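Local coordinates for transcriptional regulator, GntR family (Thermotoga maritima, PDB 3SXM), which probably represses transcription by binding DNA through a GntR-type winged-helix domain, the chain here being its FCD domain, a helical module that binds metal ions such as zinc, at residues N93-Y96 and R101-K104; I107-S112 and I119-E124. The protein carries 3 engineered substitutions. All blocks are in the same frame, centred on the assembly; numbering follows the deposited sequence.

Contact 1: N93-Y96 and R101-K104; sequences NERY and REHK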
loop_
_atom_site.group_PDB
_atom_site.type_symbol
_atom_site.label_atom_id
_atom_site.label_comp_id
_atom_site.label_asym_id
_atom_site.label_seq_id
_atom_site.Cartn_x
_atom_site.Cartn_y
_atom_site.Cartn_z
ATOM N N ASN A 93 -13.153 -4.430 -19.588
ATOM C CA ASN A 93 -12.498 -4.390 -20.878
ATOM C C ASN A 93 -11.681 -5.637 -21.077
ATOM O O ASN A 93 -10.901 -5.954 -20.281
ATOM C CB ASN A 93 -11.614 -3.162 -20.958
ATOM C CG ASN A 93 -10.991 -2.961 -22.331
ATOM O OD1 ASN A 93 -9.801 -2.853 -22.465
ATOM N ND2 ASN A 93 -11.802 -2.877 -23.318
ATOM N N GLU A 94 -11.878 -6.324 -22.189
ATOM C CA GLU A 94 -11.184 -7.573 -22.496
ATOM C C GLU A 94 -9.858 -7.394 -23.205
ATOM O O GLU A 94 -9.826 -6.938 -24.348
ATOM C CB GLU A 94 -12.079 -8.335 -23.479
ATOM C CG GLU A 94 -11.537 -9.645 -23.983
ATOM C CD GLU A 94 -10.624 -9.507 -25.186
ATOM O OE1 GLU A 94 -11.107 -9.089 -26.274
ATOM O OE2 GLU A 94 -9.432 -9.874 -25.063
ATOM N N ARG A 95 -8.775 -7.751 -22.525
ATOM C CA ARG A 95 -7.440 -7.586 -23.086
ATOM C C ARG A 95 -6.629 -8.865 -23.130
ATOM O O ARG A 95 -5.395 -8.794 -23.073
ATOM C CB ARG A 95 -6.873 -6.464 -22.216
ATOM C CG ARG A 95 -5.733 -5.756 -22.762
ATOM C CD ARG A 95 -5.410 -4.598 -21.820
ATOM N NE ARG A 95 -4.179 -3.996 -22.261
ATOM C CZ ARG A 95 -2.990 -4.242 -21.712
ATOM N NH1 ARG A 95 -2.867 -5.140 -20.734
ATOM N NH2 ARG A 95 -1.958 -3.585 -22.189
ATOM N N TYR A 96 -7.262 -10.027 -23.138
ATOM C CA TYR A 96 -6.560 -11.293 -22.837
ATOM C C TYR A 96 -5.159 -11.525 -23.403
ATOM O O TYR A 96 -4.201 -11.851 -22.687
ATOM C CB TYR A 96 -7.480 -12.475 -23.232
ATOM C CG TYR A 96 -8.871 -12.427 -22.676
ATOM C CD1 TYR A 96 -9.120 -12.108 -21.361
ATOM C CD2 TYR A 96 -9.951 -12.692 -23.480
ATOM C CE1 TYR A 96 -10.398 -12.056 -20.844
ATOM C CE2 TYR A 96 -11.254 -12.639 -22.982
ATOM C CZ TYR A 96 -11.470 -12.317 -21.657
ATOM O OH TYR A 96 -12.749 -12.242 -21.133
ATOM N N ARG A 101 0.544 -11.727 -22.290
ATOM C CA ARG A 101 1.909 -11.492 -22.694
ATOM C C ARG A 101 2.669 -10.706 -21.617
ATOM O O ARG A 101 3.810 -11.021 -21.299
ATOM C CB ARG A 101 1.918 -10.753 -24.013
ATOM C CG ARG A 101 3.211 -10.805 -24.724
ATOM C CD ARG A 101 3.142 -9.892 -25.915
ATOM N NE ARG A 101 2.539 -10.507 -27.085
ATOM C CZ ARG A 101 1.631 -9.919 -27.855
ATOM N NH1 ARG A 101 1.207 -8.699 -27.554
ATOM N NH2 ARG A 101 1.147 -10.546 -28.913
ATOM N N GLU A 102 2.036 -9.679 -21.066
ATOM C CA GLU A 102 2.650 -8.878 -19.990
ATOM C C GLU A 102 2.944 -9.745 -18.773
ATOM O O GLU A 102 4.004 -9.616 -18.161
ATOM C CB GLU A 102 1.766 -7.685 -19.626
ATOM C CG GLU A 102 1.708 -6.610 -20.733
ATOM C CD GLU A 102 0.579 -5.572 -20.528
ATOM O OE1 GLU A 102 -0.303 -5.787 -19.649
ATOM O OE2 GLU A 102 0.632 -4.588 -21.315
ATOM N N HIS A 103 2.009 -10.628 -18.448
ATOM C CA HIS A 103 2.196 -11.542 -17.310
ATOM C C HIS A 103 3.314 -12.521 -17.554
ATOM O O HIS A 103 4.145 -12.785 -16.658
ATOM C CB HIS A 103 0.947 -12.325 -17.014
ATOM C CG HIS A 103 -0.085 -11.515 -16.338
ATOM N ND1 HIS A 103 -1.433 -11.789 -16.429
ATOM C CD2 HIS A 103 0.029 -10.397 -15.586
ATOM C CE1 HIS A 103 -2.101 -10.877 -15.742
ATOM N NE2 HIS A 103 -1.230 -10.042 -15.190
ATOM N N LYS A 104 3.357 -13.089 -18.744
ATOM C CA LYS A 104 4.444 -13.988 -19.059
ATOM C C LYS A 104 5.790 -13.329 -18.834
ATOM O O LYS A 104 6.704 -13.953 -18.253
ATOM C CB LYS A 104 4.334 -14.448 -20.527
ATOM C CG LYS A 104 5.414 -15.438 -20.919
ATOM C CD LYS A 104 5.393 -15.859 -22.382
ATOM C CE LYS A 104 6.678 -16.677 -22.682
ATOM N NZ LYS A 104 6.813 -17.081 -24.086
#
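Glu102 OE1 takes two side-chain donors: NH1 of Arg95 at 2.9 Å, across the contact, and ND1 of His125 from helix 115-135. The other carboxylate oxygen is equally busy. Arg95 NH2 reaches Glu102 OE2 at 2.9 Å, and Asn128 ND2 bonds to the same oxygen. Arg95 therefore grips the carboxylate end-on, each terminal nitrogen taking its own oxygen, and the NH1 bond is almost straight at 175°. Both oxygens lie in or close to the guanidinium plane. The carboxylate does not return the favour: its plane is turned 44° from the guanidinium, with OE1 approached from above the carboxylate plane and OE2 on its syn side but well out of plane.

Getting there takes most of the arginine's length. Its CG is anti to the backbone N (chi1 -161°) and the chain runs straight out to NE, which carries the charge from the loop toward helix 96-111. Glu102 is extended beyond CG and meets it with the two side chains crossing at about a right angle. NH1 also donates to Ser99 OG, one turn before Glu102, so the guanidinium is fixed from two points on the same helix.

Arg95 is also the N-cap residue of that helix. Beside it, Tyr96 N, at the first turn, bonds to Glu94 OE2 at 2.9 Å, although that bond is bent.

Glu102 is buried, and its four bonds leave the carboxylate little freedom to rotate. His125 and His103 are zinc ligands in a metal-bound form of this protein. Glu102 is therefore placed as a second-shell residue would be and probably helps to orient the His125 imidazole through ND1, while Arg95 holds Glu102 and probably stabilises its negative charge.

Contact 2: I107-S112 and I119-E124; sequences IERIIS and IEKLKE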
loop_
_atom_site.group_PDB
_atom_site.type_symbol
_atom_site.label_atom_id
_atom_site.label_comp_id
_atom_site.label_asym_id
_atom_site.label_seq_id
_atom_site.Cartn_x
_atom_site.Cartn_y
_atom_site.Cartn_z
ATOM N N ILE A 107 6.564 -12.546 -15.112
ATOM C CA ILE A 107 7.019 -13.741 -14.424
ATOM C C ILE A 107 8.475 -14.039 -14.781
ATOM O O ILE A 107 9.282 -14.380 -13.907
ATOM C CB ILE A 107 6.132 -14.897 -14.721
ATOM C CG1 ILE A 107 4.751 -14.661 -14.131
ATOM C CG2 ILE A 107 6.729 -16.172 -14.150
ATOM C CD1 ILE A 107 3.716 -15.638 -14.596
ATOM N N GLU A 108 8.865 -13.896 -16.045
ATOM C CA GLU A 108 10.239 -14.255 -16.413
ATOM C C GLU A 108 11.217 -13.288 -15.774
ATOM O O GLU A 108 12.295 -13.692 -15.356
ATOM C CB GLU A 108 10.400 -14.314 -17.916
ATOM C CG GLU A 108 11.818 -14.535 -18.419
ATOM C CD GLU A 108 12.458 -15.796 -17.966
ATOM O OE1 GLU A 108 11.715 -16.791 -17.798
ATOM O OE2 GLU A 108 13.710 -15.769 -17.781
ATOM N N ARG A 109 10.834 -12.014 -15.637
ATOM C CA ARG A 109 11.708 -11.035 -14.941
ATOM C C ARG A 109 11.900 -11.463 -13.508
ATOM O O ARG A 109 12.992 -11.362 -12.945
ATOM C CB ARG A 109 11.147 -9.615 -15.022
ATOM C CG ARG A 109 11.204 -9.029 -16.455
ATOM C CD ARG A 109 10.758 -7.582 -16.507
ATOM N NE ARG A 109 10.628 -7.100 -17.900
ATOM C CZ ARG A 109 10.417 -5.848 -18.252
ATOM N NH1 ARG A 109 10.301 -4.903 -17.338
ATOM N NH2 ARG A 109 10.271 -5.542 -19.522
ATOM N N ILE A 110 10.828 -11.873 -12.869
ATOM C CA ILE A 110 10.894 -12.344 -11.488
ATOM C C ILE A 110 11.818 -13.569 -11.373
ATOM O O ILE A 110 12.762 -13.590 -10.519
ATOM C CB ILE A 110 9.484 -12.663 -10.896
ATOM C CG1 ILE A 110 8.610 -11.404 -10.840
ATOM C CG2 ILE A 110 9.635 -13.303 -9.523
ATOM C CD1 ILE A 110 7.143 -11.725 -10.527
ATOM N N ILE A 111 11.561 -14.586 -12.144
ATOM C CA ILE A 111 12.368 -15.794 -12.129
ATOM C C ILE A 111 13.826 -15.554 -12.405
ATOM O O ILE A 111 14.654 -16.197 -11.860
ATOM C CB ILE A 111 11.932 -16.722 -13.234
ATOM C CG1 ILE A 111 10.582 -17.282 -12.939
ATOM C CG2 ILE A 111 12.907 -17.815 -13.418
ATOM C CD1 ILE A 111 10.126 -18.162 -14.063
ATOM N N SER A 112 14.127 -14.650 -13.289
ATOM C CA SER A 112 15.508 -14.398 -13.655
ATOM C C SER A 112 16.243 -13.453 -12.672
ATOM O O SER A 112 17.437 -13.169 -12.826
ATOM C CB SER A 112 15.579 -13.882 -15.083
ATOM O OG SER A 112 15.071 -12.593 -15.133
ATOM N N ILE A 119 9.287 -4.975 -11.073
ATOM C CA ILE A 119 8.453 -3.912 -10.528
ATOM C C ILE A 119 7.997 -2.996 -11.638
ATOM O O ILE A 119 6.830 -2.624 -11.725
ATOM C CB ILE A 119 9.243 -3.168 -9.443
ATOM C CG1 ILE A 119 9.461 -4.095 -8.242
ATOM C CG2 ILE A 119 8.464 -1.901 -9.011
ATOM C CD1 ILE A 119 10.598 -3.616 -7.318
ATOM N N GLU A 120 8.902 -2.675 -12.550
ATOM C CA GLU A 120 8.535 -1.839 -13.702
ATOM C C GLU A 120 7.428 -2.501 -14.521
ATOM O O GLU A 120 6.478 -1.841 -14.926
ATOM C CB GLU A 120 9.727 -1.557 -14.623
ATOM C CG GLU A 120 10.751 -0.611 -14.063
ATOM C CD GLU A 120 11.951 -0.426 -14.992
ATOM O OE1 GLU A 120 11.941 -0.914 -16.161
ATOM O OE2 GLU A 120 12.915 0.227 -14.558
ATOM N N LYS A 121 7.548 -3.795 -14.774
ATOM C CA LYS A 121 6.561 -4.480 -15.618
ATOM C C LYS A 121 5.186 -4.559 -14.944
ATOM O O LYS A 121 4.162 -4.440 -15.619
ATOM C CB LYS A 121 7.028 -5.897 -15.999
ATOM C CG LYS A 121 6.218 -6.584 -17.094
ATOM C CD LYS A 121 6.443 -5.836 -18.465
ATOM C CE LYS A 121 5.828 -6.502 -19.641
ATOM N NZ LYS A 121 6.033 -5.577 -20.829
ATOM N N LEU A 122 5.157 -4.780 -13.639
ATOM C CA LEU A 122 3.921 -4.807 -12.906
ATOM C C LEU A 122 3.220 -3.425 -13.010
ATOM O O LEU A 122 2.016 -3.353 -13.275
ATOM C CB LEU A 122 4.170 -5.262 -11.457
ATOM C CG LEU A 122 2.922 -5.174 -10.554
ATOM C CD1 LEU A 122 1.781 -5.989 -11.078
ATOM C CD2 LEU A 122 3.226 -5.646 -9.140
ATOM N N LYS A 123 3.957 -2.349 -12.780
ATOM C CA LYS A 123 3.418 -0.980 -12.850
ATOM C C LYS A 123 2.929 -0.730 -14.274
ATOM O O LYS A 123 1.846 -0.205 -14.456
ATOM C CB LYS A 123 4.457 0.067 -12.475
ATOM C CG LYS A 123 4.787 0.081 -10.986
ATOM C CD LYS A 123 5.879 1.107 -10.716
ATOM C CE LYS A 123 6.204 1.150 -9.253
ATOM N NZ LYS A 123 7.383 2.019 -8.910
ATOM N N GLU A 124 3.720 -1.103 -15.259
ATOM C CA GLU A 124 3.324 -0.909 -16.664
ATOM C C GLU A 124 2.045 -1.651 -16.969
ATOM O O GLU A 124 1.151 -1.115 -17.640
ATOM C CB GLU A 124 4.438 -1.390 -17.611
ATOM C CG GLU A 124 5.690 -0.550 -17.554
ATOM C CD GLU A 124 6.878 -1.246 -18.253
ATOM O OE1 GLU A 124 6.650 -2.301 -18.919
ATOM O OE2 GLU A 124 8.024 -0.719 -18.133
HETATM O O HOH W 1 10.374 -2.161 -18.098
HETATM O O HOH W 2 8.491 -3.517 -20.527
#
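Arg109 lays one face of its guanidinium over the aliphatic part of Lys121, the two side chains crossing at about a right angle. Lys121 CD sits against the centre of the group, 4.0 Å from Arg109 CZ, and Lys121 CB comes up on that face to 3.7 Å from Arg109 NH1. The lysine chain is bent at chi2 (68°), which brings CD back against the guanidinium face. Arg109 is straight from CG to NE, long enough to span the gap from helix 96-111, where Arg109 CA and Lys121 CA, the closest CA pair of the two segments, stand 8.4 Å apart.

No direct hydrogen bond joins the segments; two waters do that work. One lies in the guanidinium plane, accepts from Arg109 NH1 at 2.8 Å and donates to Glu120 OE1 and Glu124 OE2. The second accepts from Arg109 NH2 and Lys121 NZ and donates a hydrogen bond to Glu124 OE1 at 2.7 Å. Glu124 thus receives one water on each carboxylate oxygen. Arg109 NH2 and Lys121 NZ stand 4.4 Å apart, both turned to the carboxylate of Glu124, whose negative charge probably balances them, helped by a long salt bridge from Lys121 NZ to Glu124 OE1 at 3.8 Å.

NH1 has a direct partner as well, the carbonyl oxygen of Gly117 in the first turn of helix 115-135, so the arginine reaches the backbone of the helix it lies against.

This is a polar surface contact between helices 96-111 and 115-135, close to the turn that connects them. On the inner side of the same pair, Ile110 packs on Ala118 and on Phe66 of helix 51-68, while Leu122 meets Leu23 of helix 5-25 and Ile107 meets Ile39 of helix 34-44.

Contacts 1 and 2 follow one another along the chain, their centres 14 Å apart; contact 1 binds helix 96-111 to the loop before it, contact 2 to helix 115-135. They meet directly where Glu102 O packs against Lys121 CE at 3.9 Å. The zinc-ligand site, metal-free here, lies close to both: His103 belongs to contact 1 itself, and His125 is one turn beyond Lys121 on helix 115-135. The side chain of Glu102 comes to about 3 Å of that of His125, whereas that of Lys121 stays about 6 Å from it and about 7 Å from that of His103. Contact 1 thus holds one ligand, His103, and a probable second-shell carboxylate, while contact 2 lies nearer the surface beside the site.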